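Long-range contacts in sensory opsin A,Chrimson (Chlamydomonas reinhardtii, PDB 5ZIH), which is a channelrhodopsin, a retinal-bearing membrane protein that opens an ion channel when it absorbs red light: residues L105-Y109 with T300-H304; Y124-E129 with E162-S166. All coordinates share one frame. Numbering follows the deposited sequence.

Interaction 1. Residues L105-Y109 with T300-H304; sequences LLTFY and TFLAH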
ATOM      1  N   LEU B 105     -18.780  15.023  -7.942  1.00 23.66           N
ATOM      2  CA  LEU B 105     -19.076  13.594  -7.905  1.00 25.81           C
ATOM      3  C   LEU B 105     -19.437  13.142  -6.494  1.00 25.83           C
ATOM      4  O   LEU B 105     -20.404  12.395  -6.297  1.00 29.60           O
ATOM      5  CB  LEU B 105     -17.888  12.804  -8.446  1.00 13.19           C
ATOM      6  CG  LEU B 105     -17.717  12.908  -9.960  1.00 36.50           C
ATOM      7  CD1 LEU B 105     -16.402  12.303 -10.374  1.00 28.62           C
ATOM      8  CD2 LEU B 105     -18.869  12.217 -10.679  1.00 13.64           C
ATOM      9  N   LEU B 106     -18.676  13.596  -5.495  1.00 10.77           N
ATOM     10  CA  LEU B 106     -19.014  13.281  -4.112  1.00 27.32           C
ATOM     11  C   LEU B 106     -20.414  13.769  -3.771  1.00 26.86           C
ATOM     12  O   LEU B 106     -21.198  13.044  -3.147  1.00 24.38           O
ATOM     13  CB  LEU B 106     -17.988  13.897  -3.163  1.00 18.16           C
ATOM     14  CG  LEU B 106     -16.629  13.211  -3.077  1.00 24.93           C
ATOM     15  CD1 LEU B 106     -15.707  14.011  -2.185  1.00 23.00           C
ATOM     16  CD2 LEU B 106     -16.788  11.799  -2.551  1.00 25.06           C
ATOM     17  N   THR B 107     -20.749  14.994  -4.181  1.00 25.87           N
ATOM     18  CA  THR B 107     -22.103  15.489  -3.967  1.00 24.81           C
ATOM     19  C   THR B 107     -23.115  14.698  -4.782  1.00 25.25           C
ATOM     20  O   THR B 107     -24.252  14.503  -4.335  1.00 28.05           O
ATOM     21  CB  THR B 107     -22.190  16.974  -4.317  1.00 12.43           C
ATOM     22  OG1 THR B 107     -21.090  17.675  -3.725  1.00 15.05           O
ATOM     23  CG2 THR B 107     -23.484  17.558  -3.794  1.00  9.30           C
ATOM     24  N   PHE B 108     -22.717  14.227  -5.968  1.00 16.18           N
ATOM     25  CA  PHE B 108     -23.635  13.485  -6.826  1.00 17.61           C
ATOM     26  C   PHE B 108     -23.913  12.096  -6.264  1.00 16.30           C
ATOM     27  O   PHE B 108     -25.075  11.708  -6.088  1.00 13.68           O
ATOM     28  CB  PHE B 108     -23.071  13.385  -8.244  1.00 21.66           C
ATOM     29  CG  PHE B 108     -23.800  12.399  -9.113  1.00 11.86           C
ATOM     30  CD1 PHE B 108     -25.119  12.619  -9.477  1.00 21.62           C
ATOM     31  CD2 PHE B 108     -23.170  11.251  -9.561  1.00 16.02           C
ATOM     32  CE1 PHE B 108     -25.794  11.715 -10.278  1.00 12.79           C
ATOM     33  CE2 PHE B 108     -23.838  10.343 -10.360  1.00 21.52           C
ATOM     34  CZ  PHE B 108     -25.154  10.575 -10.721  1.00 11.68           C
ATOM     35  N   TYR B 109     -22.858  11.326  -5.992  1.00 19.26           N
ATOM     36  CA  TYR B 109     -23.042  10.031  -5.342  1.00 27.06           C
ATOM     37  C   TYR B 109     -23.788  10.193  -4.026  1.00 27.15           C
ATOM     38  O   TYR B 109     -24.600   9.338  -3.653  1.00 43.16           O
ATOM     39  CB  TYR B 109     -21.691   9.362  -5.087  1.00 18.47           C
ATOM     40  CG  TYR B 109     -20.761   9.268  -6.278  1.00 26.73           C
ATOM     41  CD1 TYR B 109     -21.244   8.990  -7.553  1.00 19.64           C
ATOM     42  CD2 TYR B 109     -19.389   9.444  -6.119  1.00 31.35           C
ATOM     43  CE1 TYR B 109     -20.385   8.900  -8.632  1.00 27.56           C
ATOM     44  CE2 TYR B 109     -18.528   9.358  -7.191  1.00 22.80           C
ATOM     45  CZ  TYR B 109     -19.028   9.084  -8.444  1.00 28.72           C
ATOM     46  OH  TYR B 109     -18.160   8.997  -9.510  1.00 39.62           O
ATOM     47  N   THR B 300     -15.137   6.286 -12.151  1.00 15.83           N
ATOM     48  CA  THR B 300     -16.050   5.957 -11.059  1.00 23.41           C
ATOM     49  C   THR B 300     -17.463   6.438 -11.343  1.00 24.95           C
ATOM     50  O   THR B 300     -18.426   5.857 -10.829  1.00 21.29           O
ATOM     51  CB  THR B 300     -15.561   6.551  -9.738  1.00 23.42           C
ATOM     52  OG1 THR B 300     -15.423   7.971  -9.869  1.00 18.96           O
ATOM     53  CG2 THR B 300     -14.231   5.926  -9.328  1.00 24.98           C
ATOM     54  N   PHE B 301     -17.610   7.501 -12.140  1.00 23.44           N
ATOM     55  CA  PHE B 301     -18.944   7.930 -12.546  1.00 18.42           C
ATOM     56  C   PHE B 301     -19.623   6.862 -13.394  1.00 20.91           C
ATOM     57  O   PHE B 301     -20.813   6.579 -13.219  1.00 20.16           O
ATOM     58  CB  PHE B 301     -18.870   9.252 -13.309  1.00 31.00           C
ATOM     59  CG  PHE B 301     -20.156   9.626 -13.985  1.00 31.58           C
ATOM     60  CD1 PHE B 301     -21.184  10.216 -13.268  1.00 31.01           C
ATOM     61  CD2 PHE B 301     -20.346   9.373 -15.332  1.00 18.78           C
ATOM     62  CE1 PHE B 301     -22.373  10.550 -13.883  1.00 31.90           C
ATOM     63  CE2 PHE B 301     -21.532   9.702 -15.951  1.00 37.54           C
ATOM     64  CZ  PHE B 301     -22.548  10.292 -15.226  1.00 23.90           C
ATOM     65  N   LEU B 302     -18.880   6.264 -14.324  1.00 31.47           N
ATOM     66  CA  LEU B 302     -19.435   5.180 -15.125  1.00 25.87           C
ATOM     67  C   LEU B 302     -19.735   3.958 -14.268  1.00 23.67           C
ATOM     68  O   LEU B 302     -20.781   3.318 -14.434  1.00 32.07           O
ATOM     69  CB  LEU B 302     -18.472   4.823 -16.254  1.00 19.35           C
ATOM     70  CG  LEU B 302     -18.061   5.975 -17.171  1.00 21.94           C
ATOM     71  CD1 LEU B 302     -17.125   5.482 -18.268  1.00 18.57           C
ATOM     72  CD2 LEU B 302     -19.283   6.649 -17.767  1.00 20.88           C
ATOM     73  N   ALA B 303     -18.832   3.615 -13.348  1.00 24.13           N
ATOM     74  CA  ALA B 303     -19.111   2.528 -12.415  1.00 25.80           C
ATOM     75  C   ALA B 303     -20.364   2.817 -11.597  1.00 19.36           C
ATOM     76  O   ALA B 303     -21.196   1.927 -11.383  1.00 38.34           O
ATOM     77  CB  ALA B 303     -17.909   2.300 -11.500  1.00 13.14           C
ATOM     78  N   HIS B 304     -20.518   4.059 -11.135  1.00 24.38           N
ATOM     79  CA  HIS B 304     -21.740   4.438 -10.434  1.00 33.61           C
ATOM     80  C   HIS B 304     -22.942   4.411 -11.370  1.00 29.83           C
ATOM     81  O   HIS B 304     -24.031   3.973 -10.981  1.00 35.98           O
ATOM     82  CB  HIS B 304     -21.578   5.824  -9.812  1.00 22.10           C
ATOM     83  CG  HIS B 304     -22.767   6.275  -9.028  1.00 32.62           C
ATOM     84  ND1 HIS B 304     -22.853   6.135  -7.660  1.00 42.04           N
ATOM     85  CD2 HIS B 304     -23.926   6.856  -9.420  1.00 30.27           C
ATOM     86  CE1 HIS B 304     -24.011   6.613  -7.242  1.00 18.28           C
ATOM     87  NE2 HIS B 304     -24.682   7.056  -8.290  1.00 30.46           N
TER
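Two helices that run almost parallel, their short segments 8° apart with axes 11.5 Å from each other, leave a gap too wide for small residues, and aromatic side chains fill it. T300 opens the contact. Its OG1 accepts a hydrogen bond from Y109 OH at 2.9 Å, and the same hydroxyl is hydrogen-bonded to the backbone O of the retinal-bearing lysine at position 296; a short hydroxyl side chain suits this place because it can accept from the tyrosine and also bond to the backbone just before its helix. F301, set beside L105, lays its CB 4.0 Å from L105 CD2, while its ring leans obliquely on F108, with F301 CE1 3.8 Å from F108 CE2. L302 and A303 turn to helix 246-262 instead. One turn after T300, H304 points its CB toward helix 85-109 and brings its imidazole against two rings: Y109 CD1 lies over one face of the imidazole, 3.3 Å from H304 ND1, and F108 CE2 comes within 3.6 Å of H304 CD2. A flat imidazole can pack against both rings while offering nitrogens as well as carbons at its rim; both H304 and Y109 also touch E122 of helix 120-139. The chemistry is therefore mixed: an aromatic cluster of F108, Y109, F301 and H304 supplies most of the contact, and a single directed hydrogen bond fixes the tyrosine to the helix that follows the retinal lysine.

Interaction 2. Residues Y124-E129 with E162-S166; sequences YVCCVE and EWLLS. With OLC ((2R)-2,3-dihydroxypropyl (9Z)-octadec-9-enoate), chain R; OLC ((2R)-2,3-dihydroxypropyl (9Z)-octadec-9-enoate), chain H.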
ATOM      1  N   TYR B 124     -14.873   6.676  -1.557  1.00 15.68           N
ATOM      2  CA  TYR B 124     -13.502   6.591  -1.065  1.00 20.55           C
ATOM      3  C   TYR B 124     -12.511   7.110  -2.103  1.00 26.64           C
ATOM      4  O   TYR B 124     -11.633   7.921  -1.787  1.00 22.70           O
ATOM      5  CB  TYR B 124     -13.181   5.148  -0.674  1.00 23.43           C
ATOM      6  CG  TYR B 124     -11.963   5.001   0.207  1.00 36.39           C
ATOM      7  CD1 TYR B 124     -12.009   5.342   1.553  1.00 30.13           C
ATOM      8  CD2 TYR B 124     -10.771   4.502  -0.302  1.00 29.87           C
ATOM      9  CE1 TYR B 124     -10.898   5.201   2.363  1.00 26.37           C
ATOM     10  CE2 TYR B 124      -9.655   4.355   0.502  1.00 22.18           C
ATOM     11  CZ  TYR B 124      -9.724   4.706   1.830  1.00 28.14           C
ATOM     12  OH  TYR B 124      -8.615   4.562   2.626  1.00 32.09           O
ATOM     13  N   VAL B 125     -12.654   6.667  -3.356  1.00 21.84           N
ATOM     14  CA  VAL B 125     -11.756   7.113  -4.419  1.00 18.37           C
ATOM     15  C   VAL B 125     -11.802   8.631  -4.561  1.00 22.57           C
ATOM     16  O   VAL B 125     -10.767   9.309  -4.530  1.00 19.76           O
ATOM     17  CB  VAL B 125     -12.106   6.414  -5.745  1.00 20.32           C
ATOM     18  CG1 VAL B 125     -11.425   7.111  -6.911  1.00 16.72           C
ATOM     19  CG2 VAL B 125     -11.701   4.952  -5.688  1.00 15.96           C
ATOM     20  N   CYS B 126     -13.004   9.191  -4.713  1.00 18.90           N
ATOM     21  CA  CYS B 126     -13.117  10.638  -4.856  1.00 17.35           C
ATOM     22  C   CYS B 126     -12.692  11.369  -3.586  1.00 19.35           C
ATOM     23  O   CYS B 126     -12.176  12.488  -3.667  1.00 23.87           O
ATOM     24  CB  CYS B 126     -14.542  11.019  -5.256  1.00 22.50           C
ATOM     25  SG  CYS B 126     -15.029  10.415  -6.898  1.00 37.08           S
ATOM     26  N   CYS B 127     -12.889  10.759  -2.410  1.00 25.90           N
ATOM     27  CA  CYS B 127     -12.374  11.363  -1.182  1.00 13.71           C
ATOM     28  C   CYS B 127     -10.853  11.431  -1.203  1.00 13.81           C
ATOM     29  O   CYS B 127     -10.265  12.451  -0.827  1.00 17.51           O
ATOM     30  CB  CYS B 127     -12.856  10.587   0.045  1.00 18.94           C
ATOM     31  SG  CYS B 127     -14.563  10.936   0.569  1.00 29.58           S
ATOM     32  N   VAL B 128     -10.199  10.352  -1.642  1.00 27.43           N
ATOM     33  CA  VAL B 128      -8.746  10.376  -1.798  1.00 26.67           C
ATOM     34  C   VAL B 128      -8.339  11.466  -2.781  1.00 20.02           C
ATOM     35  O   VAL B 128      -7.325  12.149  -2.591  1.00 29.76           O
ATOM     36  CB  VAL B 128      -8.228   8.992  -2.237  1.00 19.94           C
ATOM     37  CG1 VAL B 128      -6.740   9.054  -2.560  1.00 10.71           C
ATOM     38  CG2 VAL B 128      -8.491   7.965  -1.154  1.00 20.38           C
ATOM     39  N   GLU B 129      -9.129  11.652  -3.841  1.00 23.13           N
ATOM     40  CA  GLU B 129      -8.854  12.723  -4.793  1.00 25.82           C
ATOM     41  C   GLU B 129      -8.943  14.087  -4.126  1.00 15.76           C
ATOM     42  O   GLU B 129      -8.030  14.914  -4.253  1.00 16.71           O
ATOM     43  CB  GLU B 129      -9.821  12.638  -5.971  1.00 30.69           C
ATOM     44  CG  GLU B 129      -9.152  12.212  -7.259  1.00 30.16           C
ATOM     45  CD  GLU B 129      -8.252  13.292  -7.826  1.00 34.14           C
ATOM     46  OE1 GLU B 129      -8.714  14.448  -7.913  1.00 38.64           O
ATOM     47  OE2 GLU B 129      -7.091  12.989  -8.178  1.00 48.84           O
ATOM     48  N   GLU B 162      -1.331   8.635  -2.554  1.00 24.67           N
ATOM     49  CA  GLU B 162      -2.598   8.724  -3.276  1.00 13.07           C
ATOM     50  C   GLU B 162      -2.922   7.410  -3.978  1.00 15.43           C
ATOM     51  O   GLU B 162      -4.054   6.917  -3.910  1.00 15.30           O
ATOM     52  CB  GLU B 162      -2.551   9.880  -4.282  1.00 17.33           C
ATOM     53  CG  GLU B 162      -3.718   9.903  -5.271  1.00 15.26           C
ATOM     54  CD  GLU B 162      -3.398  10.651  -6.568  1.00 37.36           C
ATOM     55  OE1 GLU B 162      -2.302  11.245  -6.682  1.00 18.99           O
ATOM     56  OE2 GLU B 162      -4.251  10.640  -7.482  1.00 40.96           O
ATOM     57  N   TRP B 163      -1.930   6.820  -4.649  1.00 11.38           N
ATOM     58  CA  TRP B 163      -2.162   5.582  -5.387  1.00 19.47           C
ATOM     59  C   TRP B 163      -2.529   4.439  -4.451  1.00 22.18           C
ATOM     60  O   TRP B 163      -3.473   3.682  -4.712  1.00 16.50           O
ATOM     61  CB  TRP B 163      -0.926   5.222  -6.213  1.00 17.31           C
ATOM     62  CG  TRP B 163      -0.630   6.183  -7.318  1.00 16.25           C
ATOM     63  CD1 TRP B 163      -1.427   7.197  -7.757  1.00 17.10           C
ATOM     64  CD2 TRP B 163       0.555   6.225  -8.126  1.00 24.91           C
ATOM     65  NE1 TRP B 163      -0.816   7.867  -8.790  1.00 25.72           N
ATOM     66  CE2 TRP B 163       0.402   7.290  -9.035  1.00 25.73           C
ATOM     67  CE3 TRP B 163       1.729   5.463  -8.168  1.00 21.55           C
ATOM     68  CZ2 TRP B 163       1.377   7.612  -9.979  1.00 15.76           C
ATOM     69  CZ3 TRP B 163       2.697   5.786  -9.101  1.00 10.08           C
ATOM     70  CH2 TRP B 163       2.515   6.851  -9.995  1.00 22.83           C
ATOM     71  N   LEU B 164      -1.795   4.301  -3.344  1.00 15.23           N
ATOM     72  CA  LEU B 164      -2.032   3.190  -2.432  1.00 12.61           C
ATOM     73  C   LEU B 164      -3.428   3.240  -1.822  1.00 14.54           C
ATOM     74  O   LEU B 164      -4.012   2.192  -1.527  1.00 24.41           O
ATOM     75  CB  LEU B 164      -0.963   3.182  -1.342  1.00 14.86           C
ATOM     76  CG  LEU B 164       0.403   2.727  -1.850  1.00 19.01           C
ATOM     77  CD1 LEU B 164       1.491   3.068  -0.859  1.00 10.55           C
ATOM     78  CD2 LEU B 164       0.377   1.236  -2.130  1.00 10.61           C
ATOM     79  N   LEU B 165      -3.987   4.437  -1.645  1.00 18.28           N
ATOM     80  CA  LEU B 165      -5.326   4.546  -1.076  1.00 18.36           C
ATOM     81  C   LEU B 165      -6.412   4.297  -2.119  1.00 18.72           C
ATOM     82  O   LEU B 165      -7.453   3.709  -1.805  1.00 26.48           O
ATOM     83  CB  LEU B 165      -5.515   5.921  -0.432  1.00 17.36           C
ATOM     84  CG  LEU B 165      -4.528   6.330   0.661  1.00 13.81           C
ATOM     85  CD1 LEU B 165      -4.693   7.795   0.998  1.00  8.17           C
ATOM     86  CD2 LEU B 165      -4.725   5.473   1.895  1.00 21.85           C
ATOM     87  N   SER B 166      -6.194   4.731  -3.361  1.00  9.04           N
ATOM     88  CA  SER B 166      -7.232   4.690  -4.387  1.00 12.20           C
ATOM     89  C   SER B 166      -7.138   3.490  -5.319  1.00 20.12           C
ATOM     90  O   SER B 166      -8.167   2.879  -5.629  1.00 21.19           O
ATOM     91  CB  SER B 166      -7.200   5.974  -5.219  1.00 13.22           C
ATOM     92  OG  SER B 166      -5.923   6.179  -5.794  1.00 34.21           O
TER
HETATM   93  C10 OLC R 409       1.203  12.935   3.605  1.00 22.56           C
HETATM   94  C9  OLC R 409       1.791  14.101   3.782  1.00 27.32           C
HETATM   95  C11 OLC R 409      -0.308  12.768   3.750  1.00 25.91           C
HETATM   96  C8  OLC R 409       0.993  15.353   4.147  1.00 45.95           C
HETATM   97  C16 OLC R 409      -3.672  10.921  -0.512  1.00 23.16           C
HETATM   98  C12 OLC R 409      -0.685  11.324   3.422  1.00 10.08           C
HETATM   99  C7  OLC R 409       1.312  16.463   3.144  1.00 32.61           C
HETATM  100  C15 OLC R 409      -3.004  11.727   0.598  1.00 35.75           C
HETATM  101  C13 OLC R 409      -2.114  11.289   2.887  1.00 27.69           C
HETATM  102  C6  OLC R 409       1.187  17.823   3.830  1.00 29.49           C
HETATM  103  C14 OLC R 409      -2.119  10.809   1.438  1.00 30.89           C
HETATM  104  C5  OLC R 409       2.577  18.433   4.013  1.00 18.63           C
HETATM  105  C4  OLC R 409       2.483  19.616   4.978  1.00 30.53           C
HETATM  106  C3  OLC R 409       3.877  20.192   5.225  1.00 33.77           C
HETATM  107  C18 OLC H 406      -8.489  10.045   2.901  1.00 36.00           C
HETATM  108  C10 OLC H 406     -16.683   7.106   3.954  1.00 65.24           C
HETATM  109  C9  OLC H 406     -17.232   6.068   3.356  1.00 59.81           C
HETATM  110  C17 OLC H 406      -9.695   9.139   2.679  1.00 35.65           C
HETATM  111  C11 OLC H 406     -15.167   7.192   4.119  1.00 46.30           C
HETATM  112  C8  OLC H 406     -16.352   4.941   2.818  1.00 49.33           C
HETATM  113  C16 OLC H 406     -10.818   9.553   3.625  1.00 57.41           C
HETATM  114  C12 OLC H 406     -14.662   8.478   3.470  1.00 48.29           C
HETATM  115  C7  OLC H 406     -16.297   3.800   3.834  1.00 68.92           C
HETATM  116  C15 OLC H 406     -11.786   8.384   3.779  1.00 48.39           C
HETATM  117  C13 OLC H 406     -13.961   9.341   4.516  1.00 52.18           C
HETATM  118  C6  OLC H 406     -15.166   2.847   3.454  1.00 61.07           C
HETATM  119  C14 OLC H 406     -12.694   8.632   4.984  1.00 46.48           C
HETATM  120  C5  OLC H 406     -15.550   1.423   3.849  1.00 60.04           C
HETATM  121  C4  OLC H 406     -14.399   0.474   3.524  1.00 39.00           C
HETATM  122  C3  OLC H 406     -14.842  -0.957   3.808  1.00 34.79           C
HETATM  123  C2  OLC H 406     -16.030  -1.303   2.915  1.00 33.81           C
HETATM  124  C1  OLC H 406     -16.799  -2.485   3.500  1.00 55.80           C
HETATM  125  O19 OLC H 406     -17.403  -3.206   2.779  1.00 62.29           O
HETATM  126  O20 OLC H 406     -16.793  -2.713   4.882  1.00 43.69           O
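Y124 begins the contact by reaching across with its ring: CE2 lies 3.3 Å from L165 O, which sits at the ring's edge. The hydroxyl goes further, hydrogen-bonding to Y223 OH of the second subunit, and Y124 CE1 rests 3.6 Å from C15 of the chain H monoolein, so a long amphipathic side chain suits this junction of helix, lipid and subunit. V125 stands beside S166, their CA atoms 5.1 Å apart. Such closeness is possible because serine is small and turns its OG back to E162 O, a 2.8 Å hydrogen bond within its own helix. V128 points straight at the partner helix, placing CG2 3.7 Å from L165 CB and CG1 3.7 Å from E162 O; a compact branched side chain fills the space between antiparallel axes 9.4 Å apart. At E129 the character changes, for its OE2 is 3.8 Å from E162 OE2. E162 OE2 also hydrogen-bonds NZ of the retinal-bearing lysine, consistent with a counterion role, and D292 lies close to both carboxylates. Helix 85-109 covers C126 and C127, helix 298-317 meets V125 and C126, and helix 185-207 packs on W163 and L164.

In the fold
From the N terminus, helix 85-109 supplies the first segment of interaction 1 and leads into helix 120-139, where interaction 2 begins. Interaction 2 closes first, 33 residues on, when the chain returns along helix 157-175. The remaining helices follow before helix 298-317 comes back to the first and closes interaction 1 across 191 residues, so the shorter loop lies wholly within the longer one. Interaction 1 thus joins the first and last helices of the bundle, as in other seven-helix rhodopsins. The two contacts also touch: C126 packs on L106, Y109 and T300, and V125 on T300, making helix 120-139 common ground for both.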